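Local structure of organophosphorus hydrolase (Pseudomonas pseudoalcaligenes, 4LE6) at residues Tyr92-Gly97 against Val101-Gly106; Val135-Thr138 against His144-Gly147; Thr138-Asp143 against Val162-Ala167; Val218-Ser223 against Gly229-Leu234; Ala222-Thr227 against Arg276-Ala281. The protein probably hydrolyses phosphotriesters such as aryl dialkyl phosphates, using a pair of zinc ions held in a metallo-beta-lactamase fold. All coordinates share one frame; numbering follows the deposited sequence.

Contact 1: Tyr92-Gly97 against Val101-Gly106; sequences YLINTG and VLIDTG
Y92-G97 and V101-G106 form a buried antiparallel beta hairpin inside the six-stranded N-terminal sheet of the alpha-beta/beta-alpha sandwich, the metallo-beta-lactamase fold. Strand 92-95 runs against strand 101-103 at 158°, with two hydrogen-bonded pairs, Y92 with I103 and I94 with V101, flanking the non-hydrogen-bonded pair L93 with L102. The bond from I103 N to Y92 O is short and nearly straight, at 2.7 Å, and that from I94 N to V101 O measures 2.8 Å. Between them L93 CA rests 3.3 Å from V101 O in a CA-H...O contact. Y92, I94, V101 and I103 share one face of the sheet, and V244 of the other half of the sandwich covers Y92, I94 and I103. Y92 directs its ring away from the hairpin, and its hydroxyl is hydrogen-bonded to P298 O. L93 and L102 occupy the other face, where L93 CD1 touches L102 CB. At the end of the first strand, N95 OD1 accepts from G97 N in an Asx turn. I103 places CG1 beside its backbone N (chi1 -52°), and an unstaggered chi2 of 91° swings CD1 across to 3.8 Å from I94 CD1 and a tight 3.2 Å from Y92 O.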
# COMPACT_ATOMS: atom_id res chain seq x y z
N TYR A 92 -7.39 5.54 -13.18
CA TYR A 92 -8.40 4.70 -12.54
C TYR A 92 -9.44 4.18 -13.51
O TYR A 92 -9.96 4.93 -14.30
CB TYR A 92 -9.05 5.48 -11.40
CG TYR A 92 -8.00 5.81 -10.37
CD1 TYR A 92 -7.68 4.90 -9.37
CD2 TYR A 92 -7.27 6.99 -10.45
CE1 TYR A 92 -6.71 5.18 -8.45
CE2 TYR A 92 -6.29 7.26 -9.53
CZ TYR A 92 -6.01 6.34 -8.54
OH TYR A 92 -5.01 6.60 -7.62
N LEU A 93 -9.74 2.89 -13.42
CA LEU A 93 -10.68 2.24 -14.32
C LEU A 93 -11.85 1.79 -13.48
O LEU A 93 -11.66 1.02 -12.55
CB LEU A 93 -10.02 1.03 -14.97
CG LEU A 93 -10.84 0.20 -15.95
CD1 LEU A 93 -11.20 1.03 -17.17
CD2 LEU A 93 -10.04 -1.03 -16.35
N ILE A 94 -13.04 2.29 -13.76
CA ILE A 94 -14.20 1.98 -12.95
C ILE A 94 -15.25 1.30 -13.82
O ILE A 94 -15.66 1.82 -14.87
CB ILE A 94 -14.76 3.24 -12.27
CG1 ILE A 94 -13.67 3.83 -11.36
CG2 ILE A 94 -15.98 2.91 -11.42
CD1 ILE A 94 -14.02 5.13 -10.72
N ASN A 95 -15.63 0.10 -13.40
CA ASN A 95 -16.67 -0.67 -14.08
C ASN A 95 -17.94 -0.46 -13.27
O ASN A 95 -18.06 -0.94 -12.14
CB ASN A 95 -16.28 -2.16 -14.11
CG ASN A 95 -17.29 -3.02 -14.85
OD1 ASN A 95 -18.48 -2.73 -14.84
ND2 ASN A 95 -16.82 -4.10 -15.48
N THR A 96 -18.87 0.32 -13.83
CA THR A 96 -20.09 0.71 -13.14
C THR A 96 -21.25 -0.22 -13.47
O THR A 96 -22.38 0.05 -13.09
CB THR A 96 -20.54 2.12 -13.56
OG1 THR A 96 -20.96 2.10 -14.93
CG2 THR A 96 -19.44 3.11 -13.40
N GLY A 97 -20.97 -1.30 -14.20
CA GLY A 97 -22.03 -2.11 -14.78
C GLY A 97 -22.59 -1.50 -16.07
O GLY A 97 -22.69 -2.19 -17.09
N VAL A 101 -15.25 2.82 -17.53
CA VAL A 101 -14.80 4.20 -17.59
C VAL A 101 -13.37 4.31 -17.12
O VAL A 101 -13.03 3.89 -16.02
CB VAL A 101 -15.68 5.11 -16.69
CG1 VAL A 101 -15.24 6.57 -16.79
CG2 VAL A 101 -17.15 4.99 -17.06
N LEU A 102 -12.53 4.93 -17.94
CA LEU A 102 -11.15 5.16 -17.55
C LEU A 102 -10.96 6.65 -17.23
O LEU A 102 -11.32 7.49 -18.04
CB LEU A 102 -10.23 4.71 -18.69
CG LEU A 102 -8.74 4.97 -18.48
CD1 LEU A 102 -8.23 4.20 -17.26
CD2 LEU A 102 -7.95 4.60 -19.74
N ILE A 103 -10.42 6.96 -16.06
CA ILE A 103 -10.10 8.34 -15.70
C ILE A 103 -8.58 8.53 -15.74
O ILE A 103 -7.85 7.88 -14.97
CB ILE A 103 -10.61 8.70 -14.29
CG1 ILE A 103 -12.10 8.36 -14.16
CG2 ILE A 103 -10.41 10.17 -14.02
CD1 ILE A 103 -12.39 6.97 -13.63
N ASP A 104 -8.15 9.42 -16.64
CA ASP A 104 -6.76 9.70 -16.98
C ASP A 104 -6.10 8.48 -17.61
O ASP A 104 -6.65 7.39 -17.56
CB ASP A 104 -6.00 10.27 -15.80
CG ASP A 104 -6.47 11.67 -15.44
OD1 ASP A 104 -7.13 12.29 -16.30
OD2 ASP A 104 -6.17 12.16 -14.33
N THR A 105 -4.95 8.68 -18.24
CA THR A 105 -4.36 7.66 -19.09
C THR A 105 -2.87 7.54 -18.95
O THR A 105 -2.22 6.82 -19.72
CB THR A 105 -4.66 7.93 -20.58
OG1 THR A 105 -3.94 9.09 -21.03
CG2 THR A 105 -6.13 8.12 -20.79
N GLY A 106 -2.30 8.22 -17.96
CA GLY A 106 -0.86 8.23 -17.82
C GLY A 106 -0.19 9.03 -18.92
O GLY A 106 -0.84 9.81 -19.63

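Contact 2: Val135-Thr138 against His144-Gly147; sequences VLLT and HACG. With ZN (zinc ion), chain K.
The backbones of V135-T138 and H144-G147 keep well apart, the nearest CA atoms being those of L137 and H144 at 6.9 Å. The first segment leaves strand 134-136 as a loop; the second begins in the short helix 142-145, and both belong to one beta-alpha-beta unit of the metallo-beta-lactamase fold. L137 spans the gap with its two methyl branches. Its CG stands anti to the carbonyl carbon (chi1 -65°), and the side chain divides between two neighbours: CD2 meets H144 O at 3.6 Å, while CD1 packs on A145 CB at 4.1 Å. Farther along, the T138 hydroxyl approaches the H144 imidazole obliquely, with OG1 3.6 Å from ND1. The two polar groups are joined through a third residue: D104 OD2 is hydrogen-bonded to both T138 OG1 and H144 ND1. H144 O has its own partner in T105 OG1. On the far side of the imidazole, NE2 binds a zinc ion at 2.1 Å, a site that D143, D247 and H294 also ligate. With ND1 engaged by the carboxylate, the ring is fixed at both nitrogens, so D104 acts as a second-shell residue that orients this ligand and would probably strengthen its donation to the metal.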
# COMPACT_ATOMS: atom_id res chain seq x y z
N VAL A 135 -13.53 7.68 -21.66
CA VAL A 135 -12.33 8.17 -20.99
C VAL A 135 -12.62 9.57 -20.46
O VAL A 135 -13.04 10.44 -21.23
CB VAL A 135 -11.12 8.22 -21.94
CG1 VAL A 135 -9.90 8.83 -21.23
CG2 VAL A 135 -10.77 6.81 -22.45
N LEU A 136 -12.43 9.79 -19.16
CA LEU A 136 -12.59 11.11 -18.56
C LEU A 136 -11.22 11.66 -18.20
O LEU A 136 -10.46 11.00 -17.50
CB LEU A 136 -13.44 11.05 -17.28
CG LEU A 136 -14.73 10.24 -17.35
CD1 LEU A 136 -15.34 10.08 -15.96
CD2 LEU A 136 -15.70 10.91 -18.30
N LEU A 137 -10.89 12.85 -18.67
CA LEU A 137 -9.61 13.46 -18.31
C LEU A 137 -9.81 14.48 -17.22
O LEU A 137 -10.66 15.37 -17.37
CB LEU A 137 -9.01 14.16 -19.53
CG LEU A 137 -8.61 13.25 -20.70
CD1 LEU A 137 -8.05 14.13 -21.82
CD2 LEU A 137 -7.59 12.23 -20.25
N THR A 138 -9.03 14.41 -16.13
CA THR A 138 -9.13 15.43 -15.09
C THR A 138 -8.61 16.76 -15.64
O THR A 138 -9.14 17.81 -15.33
CB THR A 138 -8.38 15.06 -13.80
OG1 THR A 138 -7.00 14.80 -14.09
CG2 THR A 138 -9.00 13.84 -13.19
N HIS A 144 -1.45 12.86 -17.89
CA HIS A 144 -2.85 12.44 -17.81
C HIS A 144 -3.43 12.15 -19.18
O HIS A 144 -4.29 11.27 -19.34
CB HIS A 144 -3.66 13.53 -17.09
CG HIS A 144 -3.16 13.81 -15.71
ND1 HIS A 144 -3.74 13.25 -14.59
CD2 HIS A 144 -2.10 14.52 -15.28
CE1 HIS A 144 -3.05 13.62 -13.53
NE2 HIS A 144 -2.06 14.40 -13.91
N ALA A 145 -2.94 12.86 -20.19
CA ALA A 145 -3.57 12.84 -21.51
C ALA A 145 -2.73 12.16 -22.58
O ALA A 145 -3.29 11.66 -23.56
CB ALA A 145 -3.92 14.25 -21.97
N CYS A 146 -1.41 12.12 -22.42
CA CYS A 146 -0.58 11.54 -23.48
C CYS A 146 -0.88 10.05 -23.70
O CYS A 146 -0.65 9.53 -24.79
CB CYS A 146 0.90 11.69 -23.17
SG CYS A 146 1.57 13.31 -23.64
N GLY A 147 -1.40 9.38 -22.68
CA GLY A 147 -1.70 7.97 -22.78
C GLY A 147 -2.84 7.64 -23.73
O GLY A 147 -3.12 6.48 -24.00
ZN ZN K . -0.41 15.20 -12.97
O HOH W 1 0.22 16.60 -13.97

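Contact 3: Thr138-Asp143 against Val162-Ala167; sequences THLHPD and VEVPQA. With ZN (zinc ion), chain J; ZN (zinc ion), chain K.
P165 reaches the back of the zinc-binding turn in T138-D143 with a single ring carbon, an apolar touch behind a segment supplying three metal ligands. Its CG lies 3.8 Å from T138 O and 4.1 Å from H139 CA, on the side of the backbone from which the H139 side chain points away. Next to it, L140 and V164 meet at about a right angle at an exposed margin, V164 CG1 lying 4.0 Å from L140 CD2. H139 to D143 form the HxHxD portion of the superfamily's HxHxDH motif, which H144 completes. H139 CG lies between its own backbone N and carbonyl carbon (chi1 61°), and its ND1 donates to T138 OG1 at 2.9 Å, the acceptor close to the ring plane. T138 OG1 is also hydrogen-bonded to D104 OD2, a relay that helps hold the ring while NE2 binds one zinc ion at 2.2 Å. The same ion takes H141 ND1, whereas D143 OD2 binds the second, and a water bridges the two metals. The segment leads from strand 134-136 into helix 142-145, with H141 as N-cap; V162-A167 contains the end of edge strand 161-163 and the loop leaving it, where P165 touches T231 of the other sheet.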
# COMPACT_ATOMS: atom_id res chain seq x y z
N THR A 138 -9.03 14.41 -16.13
CA THR A 138 -9.13 15.43 -15.09
C THR A 138 -8.61 16.76 -15.64
O THR A 138 -9.14 17.81 -15.33
CB THR A 138 -8.38 15.06 -13.80
OG1 THR A 138 -7.00 14.80 -14.09
CG2 THR A 138 -9.00 13.84 -13.19
N HIS A 139 -7.58 16.68 -16.48
CA HIS A 139 -7.00 17.85 -17.13
C HIS A 139 -6.06 17.37 -18.24
O HIS A 139 -5.85 16.17 -18.39
CB HIS A 139 -6.25 18.77 -16.14
CG HIS A 139 -5.10 18.13 -15.42
ND1 HIS A 139 -5.23 16.97 -14.68
CD2 HIS A 139 -3.81 18.53 -15.26
CE1 HIS A 139 -4.06 16.67 -14.12
NE2 HIS A 139 -3.18 17.60 -14.47
N LEU A 140 -5.50 18.30 -19.00
CA LEU A 140 -4.81 17.96 -20.25
C LEU A 140 -3.30 17.85 -20.14
O LEU A 140 -2.59 17.75 -21.15
CB LEU A 140 -5.17 18.99 -21.34
CG LEU A 140 -6.65 19.02 -21.71
CD1 LEU A 140 -6.90 20.03 -22.85
CD2 LEU A 140 -7.15 17.61 -22.09
N HIS A 141 -2.80 17.82 -18.91
CA HIS A 141 -1.38 17.68 -18.71
C HIS A 141 -0.90 16.36 -19.33
O HIS A 141 -1.66 15.39 -19.38
CB HIS A 141 -1.03 17.71 -17.22
CG HIS A 141 -0.77 19.08 -16.68
ND1 HIS A 141 -0.73 19.35 -15.32
CD2 HIS A 141 -0.51 20.26 -17.30
CE1 HIS A 141 -0.46 20.63 -15.14
NE2 HIS A 141 -0.32 21.20 -16.32
N PRO A 142 0.35 16.32 -19.82
CA PRO A 142 0.92 15.14 -20.48
C PRO A 142 0.75 13.86 -19.67
O PRO A 142 0.37 12.83 -20.25
CB PRO A 142 2.41 15.47 -20.58
CG PRO A 142 2.50 16.94 -20.47
CD PRO A 142 1.37 17.36 -19.59
N ASP A 143 0.99 13.93 -18.36
CA ASP A 143 0.95 12.73 -17.51
C ASP A 143 -0.47 12.21 -17.27
O ASP A 143 -0.66 11.21 -16.55
CB ASP A 143 1.70 12.94 -16.18
CG ASP A 143 1.23 14.17 -15.40
OD1 ASP A 143 1.13 15.25 -16.01
OD2 ASP A 143 0.99 14.07 -14.17
N VAL A 162 -14.24 10.39 -25.41
CA VAL A 162 -13.28 11.10 -24.56
C VAL A 162 -13.84 12.43 -24.08
O VAL A 162 -14.18 13.30 -24.88
CB VAL A 162 -11.95 11.34 -25.31
CG1 VAL A 162 -10.93 12.05 -24.39
CG2 VAL A 162 -11.39 10.01 -25.82
N GLU A 163 -13.92 12.61 -22.77
CA GLU A 163 -14.47 13.83 -22.17
C GLU A 163 -13.33 14.76 -21.77
O GLU A 163 -12.56 14.44 -20.87
CB GLU A 163 -15.31 13.47 -20.95
CG GLU A 163 -15.66 14.64 -20.02
CD GLU A 163 -16.77 15.52 -20.54
OE1 GLU A 163 -17.12 16.48 -19.83
OE2 GLU A 163 -17.28 15.27 -21.65
N VAL A 164 -13.25 15.90 -22.44
CA VAL A 164 -12.21 16.89 -22.18
C VAL A 164 -12.83 18.03 -21.38
O VAL A 164 -13.86 18.56 -21.76
CB VAL A 164 -11.65 17.44 -23.51
CG1 VAL A 164 -10.79 18.68 -23.28
CG2 VAL A 164 -10.86 16.34 -24.23
N PRO A 165 -12.20 18.42 -20.26
CA PRO A 165 -12.80 19.51 -19.49
C PRO A 165 -12.75 20.83 -20.24
O PRO A 165 -11.82 21.05 -21.02
CB PRO A 165 -11.95 19.56 -18.22
CG PRO A 165 -10.64 18.91 -18.59
CD PRO A 165 -10.94 17.92 -19.68
N GLN A 166 -13.74 21.69 -20.01
CA GLN A 166 -13.80 23.02 -20.60
C GLN A 166 -13.11 24.04 -19.70
O GLN A 166 -13.49 24.22 -18.54
CB GLN A 166 -15.25 23.44 -20.82
CG GLN A 166 -15.96 22.60 -21.86
CD GLN A 166 -15.37 22.81 -23.24
OE1 GLN A 166 -14.81 21.89 -23.84
NE2 GLN A 166 -15.50 24.03 -23.76
N ALA A 167 -12.08 24.70 -20.24
CA ALA A 167 -11.33 25.71 -19.50
C ALA A 167 -12.25 26.78 -18.92
O ALA A 167 -12.61 26.73 -17.74
CB ALA A 167 -10.29 26.35 -20.41
ZN ZN J . -1.21 18.15 -13.72
ZN ZN K . -0.41 15.20 -12.97
O HOH W 1 0.22 16.60 -13.97

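Contact 4: Val218-Ser223 against Gly229-Leu234; sequences VSLVAS and GHTSYL. With EDO (1,2-ethanediol), chain H.
S223 and H230 grip each other beyond the ends of their strands. S223 OG lies 2.6 Å from H230 ND1, at the edge of the imidazole, in a hydrogen bond whose direction is open; ND1 also lies 2.9 Å from S223 O, which it meets at a bent angle of 132° as donor. The serine places OG between its backbone N and carbonyl carbon (chi1 54°), a position that also brings OG within 3.0 Å of S232 OG, itself hydrogen-bonded to W245 O. S223 N donates to H230 O. The other imidazole nitrogen, H230 NE2, is hydrogen-bonded to the backbone N of D247, which ties this junction to a zinc ligand.

From there the two strands run as an antiparallel hairpin at 148°. S219 with L234 and V221 with S232 are the hydrogen-bonded pairs, and V221 N to S232 O at 2.8 Å is representative of their four bonds. A water links S219 OG to L234 O at the far end. On one face V221 CG2 packs 3.9 Å from L234 CB. On the other, L220 runs alongside Y233, with L220 CD1 at the ring edge, 3.8 Å from Y233 CE1; T231 CG2 lies above one face of that ring, nearer its border than its centre.

The hairpin forms one margin of the second sheet, strand 218-222 being outermost and strand 231-237 pairing on its other side with antiparallel strand 240-246. Across the sandwich the Y233 hydroxyl bonds L137 O, while L136 of strand 134-136 touches Y233 and V218.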
# COMPACT_ATOMS: atom_id res chain seq x y z
N VAL A 218 -22.08 8.86 -12.16
CA VAL A 218 -20.88 9.65 -12.43
C VAL A 218 -21.23 11.12 -12.63
O VAL A 218 -22.08 11.46 -13.45
CB VAL A 218 -20.14 9.15 -13.66
CG1 VAL A 218 -18.77 9.82 -13.75
CG2 VAL A 218 -19.97 7.64 -13.59
N SER A 219 -20.56 11.98 -11.88
CA SER A 219 -20.80 13.42 -11.97
C SER A 219 -19.49 14.21 -11.91
O SER A 219 -18.47 13.70 -11.47
CB SER A 219 -21.72 13.88 -10.84
OG SER A 219 -21.20 13.48 -9.59
N LEU A 220 -19.54 15.45 -12.38
CA LEU A 220 -18.38 16.34 -12.41
C LEU A 220 -18.25 17.13 -11.12
O LEU A 220 -19.24 17.64 -10.61
CB LEU A 220 -18.55 17.34 -13.54
CG LEU A 220 -17.97 16.88 -14.87
CD1 LEU A 220 -18.58 15.55 -15.28
CD2 LEU A 220 -18.22 17.95 -15.92
N VAL A 221 -17.03 17.28 -10.64
CA VAL A 221 -16.74 18.15 -9.52
C VAL A 221 -15.65 19.12 -9.96
O VAL A 221 -14.47 18.75 -10.00
CB VAL A 221 -16.31 17.34 -8.29
CG1 VAL A 221 -15.87 18.27 -7.16
CG2 VAL A 221 -17.45 16.42 -7.83
N ALA A 222 -16.03 20.35 -10.33
CA ALA A 222 -15.06 21.33 -10.80
C ALA A 222 -14.03 21.55 -9.71
O ALA A 222 -14.42 21.64 -8.55
CB ALA A 222 -15.76 22.66 -11.16
N SER A 223 -12.75 21.63 -10.08
CA SER A 223 -11.65 21.82 -9.13
C SER A 223 -10.57 22.66 -9.82
O SER A 223 -9.42 22.23 -9.96
CB SER A 223 -11.05 20.46 -8.69
OG SER A 223 -10.66 19.71 -9.82
N GLY A 229 -9.27 24.37 -16.46
CA GLY A 229 -10.39 23.45 -16.59
C GLY A 229 -10.26 22.24 -15.68
O GLY A 229 -10.97 21.25 -15.85
N HIS A 230 -9.37 22.31 -14.71
CA HIS A 230 -9.08 21.12 -13.94
C HIS A 230 -10.36 20.59 -13.29
O HIS A 230 -11.08 21.36 -12.65
CB HIS A 230 -8.03 21.38 -12.88
CG HIS A 230 -7.67 20.15 -12.13
ND1 HIS A 230 -8.36 19.73 -11.02
CD2 HIS A 230 -6.73 19.21 -12.38
CE1 HIS A 230 -7.84 18.59 -10.59
NE2 HIS A 230 -6.85 18.26 -11.39
N THR A 231 -10.64 19.30 -13.45
CA THR A 231 -11.92 18.71 -13.02
C THR A 231 -11.74 17.39 -12.29
O THR A 231 -10.91 16.57 -12.69
CB THR A 231 -12.84 18.45 -14.24
OG1 THR A 231 -13.05 19.67 -14.95
CG2 THR A 231 -14.22 17.90 -13.81
N SER A 232 -12.49 17.20 -11.21
CA SER A 232 -12.52 15.95 -10.46
C SER A 232 -13.80 15.20 -10.81
O SER A 232 -14.77 15.82 -11.23
CB SER A 232 -12.46 16.24 -8.96
OG SER A 232 -11.32 17.00 -8.64
N TYR A 233 -13.81 13.88 -10.64
CA TYR A 233 -15.00 13.09 -10.99
C TYR A 233 -15.51 12.28 -9.80
O TYR A 233 -14.76 11.56 -9.16
CB TYR A 233 -14.70 12.18 -12.18
CG TYR A 233 -14.33 12.96 -13.44
CD1 TYR A 233 -15.30 13.58 -14.21
CD2 TYR A 233 -13.01 13.08 -13.82
CE1 TYR A 233 -14.96 14.30 -15.35
CE2 TYR A 233 -12.65 13.78 -14.94
CZ TYR A 233 -13.63 14.39 -15.71
OH TYR A 233 -13.26 15.09 -16.84
N LEU A 234 -16.81 12.39 -9.55
CA LEU A 234 -17.44 11.70 -8.43
C LEU A 234 -18.23 10.49 -8.92
O LEU A 234 -19.05 10.61 -9.84
CB LEU A 234 -18.34 12.67 -7.67
CG LEU A 234 -19.06 12.15 -6.43
CD1 LEU A 234 -18.06 11.82 -5.33
CD2 LEU A 234 -20.06 13.22 -5.97
C1 EDO H . -14.39 22.42 -14.66
O1 EDO H . -15.37 21.49 -14.18
C2 EDO H . -13.56 23.00 -13.52
O2 EDO H . -12.32 23.46 -14.04
O HOH W 2 -21.73 10.96 -8.84

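Contact 5: Ala222-Thr227 against Arg276-Ala281; sequences ASPGHT and RQRILA. With ZN (zinc ion), chain J.
A222, the last residue of strand 218-222, makes the polar link to the helix, a tentative one because R278 is modelled in two conformers. In one of them R278 NH1 donates to the A222 carbonyl oxygen over a long 3.3 Å. The N-H of this copy points at the oxygen almost directly (165°), and the oxygen lies in the plane of the guanidinium group, at its edge. A water adds a second route in the same conformer, donating to A222 O at 2.7 Å and accepting from R278 NH2 at 2.9 Å; neither link is probably occupied all the time. Here the arginine runs extended from the helix and then bends at chi3 (63°), which turns the guanidinium group toward the end of the strand. S223 follows with its CA 4.5 Å from R278 NH1, its hydroxyl turned to H230. P224 brings CD to the guanidinium edge, also 4.5 Å from NH1 of R278, while its carbonyl oxygen bonds S275 OG on the same helix. This is the loop of the metallo-beta-lactamase fold that carries a zinc-binding histidine, here set against helix 269-286 on the outside of the second sheet. G225 has a positive phi, and its N bonds T227 O. H226 then extends its imidazole away from the helix, NE2 binding zinc at 2.0 Å and ND1 held by D266 OD1. The T227 side chain touches H139 and H141, two other ligands of that ion.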
# COMPACT_ATOMS: atom_id res chain seq x y z
N ALA A 222 -16.03 20.35 -10.33
CA ALA A 222 -15.06 21.33 -10.80
C ALA A 222 -14.03 21.55 -9.71
O ALA A 222 -14.42 21.64 -8.55
CB ALA A 222 -15.76 22.66 -11.16
N SER A 223 -12.75 21.63 -10.08
CA SER A 223 -11.65 21.82 -9.13
C SER A 223 -10.57 22.66 -9.82
O SER A 223 -9.42 22.23 -9.96
CB SER A 223 -11.05 20.46 -8.69
OG SER A 223 -10.66 19.71 -9.82
N PRO A 224 -10.94 23.86 -10.28
CA PRO A 224 -10.06 24.64 -11.16
C PRO A 224 -8.82 25.15 -10.42
O PRO A 224 -8.86 25.27 -9.21
CB PRO A 224 -10.94 25.83 -11.58
CG PRO A 224 -11.96 25.98 -10.45
CD PRO A 224 -12.20 24.56 -9.96
N GLY A 225 -7.74 25.41 -11.15
CA GLY A 225 -6.56 26.03 -10.56
C GLY A 225 -5.28 25.42 -11.09
O GLY A 225 -4.50 26.11 -11.75
N HIS A 226 -5.05 24.15 -10.76
CA HIS A 226 -3.90 23.44 -11.29
C HIS A 226 -3.87 23.63 -12.81
O HIS A 226 -2.83 23.96 -13.37
CB HIS A 226 -3.97 21.97 -10.90
CG HIS A 226 -2.88 21.13 -11.48
ND1 HIS A 226 -1.55 21.26 -11.12
CD2 HIS A 226 -2.93 20.12 -12.38
CE1 HIS A 226 -0.83 20.36 -11.78
NE2 HIS A 226 -1.64 19.66 -12.55
N THR A 227 -5.01 23.43 -13.46
CA THR A 227 -5.26 24.03 -14.77
C THR A 227 -6.62 24.73 -14.72
O THR A 227 -7.45 24.41 -13.86
CB THR A 227 -5.29 23.01 -15.92
OG1 THR A 227 -6.40 22.12 -15.73
CG2 THR A 227 -4.00 22.22 -16.01
N ARG A 276 -7.97 23.07 -3.52
CA ARG A 276 -7.43 22.02 -2.64
C ARG A 276 -8.02 22.10 -1.22
O ARG A 276 -8.50 21.10 -0.67
CB ARG A 276 -5.91 22.10 -2.57
CG ARG A 276 -5.29 21.13 -1.55
CD ARG A 276 -3.79 20.96 -1.76
NE ARG A 276 -3.09 22.24 -1.84
CZ ARG A 276 -2.66 22.79 -2.97
NH1 ARG A 276 -2.04 23.95 -2.94
NH2 ARG A 276 -2.85 22.20 -4.14
N GLN A 277 -8.00 23.30 -0.62
CA GLN A 277 -8.59 23.48 0.72
C GLN A 277 -10.05 23.02 0.76
O GLN A 277 -10.47 22.25 1.66
CB GLN A 277 -8.49 24.93 1.13
CG GLN A 277 -7.07 25.37 1.46
CD GLN A 277 -6.62 24.99 2.87
OE1 GLN A 277 -7.24 24.14 3.53
NE2 GLN A 277 -5.55 25.62 3.34
N ARG A 278 -10.82 23.45 -0.24
CA ARG A 278 -12.24 23.09 -0.29
C ARG A 278 -12.45 21.59 -0.45
O ARG A 278 -13.27 20.97 0.27
CB ARG A 278 -12.92 23.83 -1.44
CG ARG A 278 -14.37 23.45 -1.63
CD ARG A 278 -15.08 24.46 -2.53
NE ARG A 278 -14.50 24.49 -3.87
CZ ARG A 278 -14.82 23.64 -4.84
NH1 ARG A 278 -14.24 23.76 -6.03
NH2 ARG A 278 -15.71 22.68 -4.64
N ILE A 279 -11.75 21.00 -1.41
CA ILE A 279 -11.92 19.58 -1.69
C ILE A 279 -11.46 18.73 -0.49
O ILE A 279 -12.06 17.70 -0.18
CB ILE A 279 -11.15 19.19 -2.97
CG1 ILE A 279 -11.79 19.86 -4.21
CG2 ILE A 279 -11.12 17.66 -3.17
CD1 ILE A 279 -13.25 19.51 -4.45
N LEU A 280 -10.38 19.15 0.17
CA LEU A 280 -9.90 18.37 1.31
C LEU A 280 -10.94 18.45 2.42
O LEU A 280 -11.31 17.43 3.02
CB LEU A 280 -8.56 18.90 1.82
CG LEU A 280 -7.34 18.56 0.96
CD1 LEU A 280 -6.14 19.35 1.48
CD2 LEU A 280 -7.05 17.05 0.98
N ALA A 281 -11.44 19.66 2.66
CA ALA A 281 -12.46 19.84 3.69
C ALA A 281 -13.68 18.94 3.41
O ALA A 281 -14.16 18.23 4.31
CB ALA A 281 -12.88 21.29 3.79
ZN ZN J . -1.21 18.15 -13.72
O HOH W 3 -16.70 21.65 -7.12
O HOH W 1 0.22 16.60 -13.97

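How the contacts relate
From the N terminus, contact 1 closes a tight hairpin in the first sheet. Contacts 2 and 3 follow; they share T138, and their loops cross, since contact 3 opens before contact 2 closes at helix 142-145 and then reaches on to strand 161-163. D104 of contact 1 ties it to both. After the unmodelled residues 168-210, contact 4 closes the hairpin bordering the second sheet. Contact 5 begins at the end of the first strand of that hairpin, so its loop crosses that of contact 4, and runs on to helix 269-286. One tie between the two halves is the probable bond of T138 O to T231 N. H139 and H141 of contact 3 and H226 of contact 5 converge on one zinc ion.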